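Local coordinates for protein rifamycin polyketide synthase (PDB 4LN9) that probably dehydrates the polyketide intermediate carried by the terminal module of the rifamycin synthase, through a dehydratase domain with a double hotdog fold, at residues T132-S137 with H148-L153. Numbering follows the deposited sequence.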
loop_
_atom_site.group_PDB
_atom_site.type_symbol
_atom_site.label_atom_id
_atom_site.label_comp_id
_atom_site.label_asym_id
_atom_site.label_seq_id
_atom_site.Cartn_x
_atom_site.Cartn_y
_atom_site.Cartn_z
ATOM N N THR A 132 8.377 -7.546 11.780
ATOM C CA THR A 132 7.840 -6.443 12.565
ATOM C C THR A 132 6.433 -6.097 12.097
ATOM O O THR A 132 6.099 -6.264 10.924
ATOM C CB THR A 132 8.715 -5.186 12.455
ATOM O OG1 THR A 132 8.861 -4.831 11.075
ATOM C CG2 THR A 132 10.087 -5.437 13.061
ATOM N N VAL A 133 5.604 -5.642 13.029
ATOM C CA VAL A 133 4.302 -5.094 12.682
ATOM C C VAL A 133 4.087 -3.774 13.420
ATOM O O VAL A 133 4.572 -3.602 14.540
ATOM C CB VAL A 133 3.164 -6.086 13.007
ATOM C CG1 VAL A 133 3.167 -6.442 14.486
ATOM C CG2 VAL A 133 1.818 -5.514 12.590
ATOM N N ASP A 134 3.625 -2.765 12.683
ATOM C CA ASP A 134 3.326 -1.465 13.277
ATOM C C ASP A 134 1.930 -1.030 12.855
ATOM O O ASP A 134 1.503 -1.311 11.736
ATOM C CB ASP A 134 4.353 -0.420 12.827
ATOM C CG ASP A 134 5.734 -0.668 13.406
ATOM O OD1 ASP A 134 5.991 -0.228 14.547
ATOM O OD2 ASP A 134 6.595 -1.207 12.676
ATOM N N VAL A 135 1.205 -0.380 13.759
ATOM C CA VAL A 135 -0.105 0.166 13.420
ATOM C C VAL A 135 -0.106 1.689 13.505
ATOM O O VAL A 135 0.313 2.261 14.509
ATOM C CB VAL A 135 -1.214 -0.406 14.327
ATOM C CG1 VAL A 135 -2.551 0.244 14.006
ATOM C CG2 VAL A 135 -1.299 -1.917 14.168
ATOM N N PHE A 136 -0.463 2.337 12.398
ATOM C CA PHE A 136 -0.452 3.797 12.320
ATOM C C PHE A 136 -1.855 4.328 12.055
ATOM O O PHE A 136 -2.636 3.693 11.342
ATOM C CB PHE A 136 0.480 4.276 11.205
ATOM C CG PHE A 136 1.896 3.799 11.350
ATOM C CD1 PHE A 136 2.785 4.469 12.176
ATOM C CD2 PHE A 136 2.379 2.782 10.543
ATOM C CE1 PHE A 136 4.098 4.048 12.290
ATOM C CE2 PHE A 136 3.699 2.380 10.623
ATOM C CZ PHE A 136 4.554 2.998 11.517
ATOM N N SER A 137 -2.051 5.607 12.368
ATOM C CA SER A 137 -3.249 6.317 11.943
ATOM C C SER A 137 -2.958 7.745 11.492
ATOM O O SER A 137 -2.018 8.386 11.966
ATOM C CB SER A 137 -4.302 6.314 13.053
ATOM O OG SER A 137 -3.937 7.191 14.103
ATOM N N HIS A 148 0.497 3.550 16.957
ATOM C CA HIS A 148 -0.372 3.098 18.036
ATOM C C HIS A 148 0.123 1.840 18.668
ATOM O O HIS A 148 -0.223 1.527 19.807
ATOM C CB HIS A 148 -1.783 2.897 17.525
ATOM C CG HIS A 148 -2.428 4.163 17.040
ATOM N ND1 HIS A 148 -2.758 5.165 17.876
ATOM C CD2 HIS A 148 -2.624 4.650 15.750
ATOM C CE1 HIS A 148 -3.228 6.204 17.163
ATOM N NE2 HIS A 148 -3.159 5.882 15.862
ATOM N N ALA A 149 0.838 1.043 17.887
ATOM C CA ALA A 149 1.340 -0.224 18.376
ATOM C C ALA A 149 2.494 -0.687 17.509
ATOM O O ALA A 149 2.517 -0.444 16.303
ATOM C CB ALA A 149 0.231 -1.265 18.387
ATOM N N THR A 150 3.428 -1.396 18.126
ATOM C CA THR A 150 4.559 -1.950 17.407
ATOM C C THR A 150 4.887 -3.311 18.006
ATOM O O THR A 150 4.717 -3.517 19.208
ATOM C CB THR A 150 5.787 -1.020 17.508
ATOM O OG1 THR A 150 6.862 -1.550 16.723
ATOM C CG2 THR A 150 6.237 -0.877 18.955
ATOM N N GLY A 151 5.167 -4.286 17.149
ATOM C CA GLY A 151 5.368 -5.648 17.623
ATOM C C GLY A 151 6.050 -6.580 16.643
ATOM O O GLY A 151 6.707 -6.143 15.698
ATOM N N VAL A 152 5.912 -7.875 16.906
ATOM C CA VAL A 152 6.610 -8.910 16.159
ATOM C C VAL A 152 5.683 -10.104 15.945
ATOM O O VAL A 152 5.041 -10.573 16.887
ATOM C CB VAL A 152 7.859 -9.390 16.920
ATOM C CG1 VAL A 152 8.539 -10.524 16.168
ATOM C CG2 VAL A 152 8.823 -8.234 17.141
ATOM N N LEU A 153 5.522 -10.507 14.689
ATOM C CA LEU A 153 4.819 -11.741 14.360
ATOM C C LEU A 153 5.789 -12.820 13.905
ATOM O O LEU A 153 6.804 -12.528 13.275
ATOM C CB LEU A 153 3.773 -11.482 13.279
ATOM C CG LEU A 153 2.699 -10.497 13.740
ATOM C CD1 LEU A 153 2.158 -9.705 12.561
ATOM C CD2 LEU A 153 1.581 -11.233 14.464
#
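With chi1 at -176°, Thr150 swings OG1 to the far side from its own nitrogen, while Asp134, at chi1 -69°, keeps its carboxylate beside its own N; the two side chains then run alongside each other, and Thr150 OG1 donates to Asp134 OD1 at 2.7 Å, meeting it from above the carboxylate plane. They form a non-hydrogen-bonded pair of the antiparallel hairpin of strands 131-139 and 146-154. Val133 and Gly151 exchange two backbone bonds, with Gly151 N 2.8 Å from Val133 O. Next comes a classic beta bulge: His148 and Ala149 both lie opposite Val135, whose O accepts a hydrogen bond from His148 N and whose N donates to Ala149 O, leaving Ala149 N buried without a partner. On the opposite face from Asp134, Leu153 CD1 packs 3.8 Å from Val133 CB; Leu122 of strand 116-122 touches both, and Leu102 of strand 98-104 touches Val133 and Ala149. Ser137 OG lies at the His148 ring edge; its 2.3 Å separation from NE2 is too short to trust in detail. His148 ND1 bonds to Ala106 O. Gln49 of the second subunit donates to Asp134 OD2, tying this double-hotdog hairpin to that subunit; a donor on each oxygen fixes the carboxylate's rotation and probably favours its ionised form.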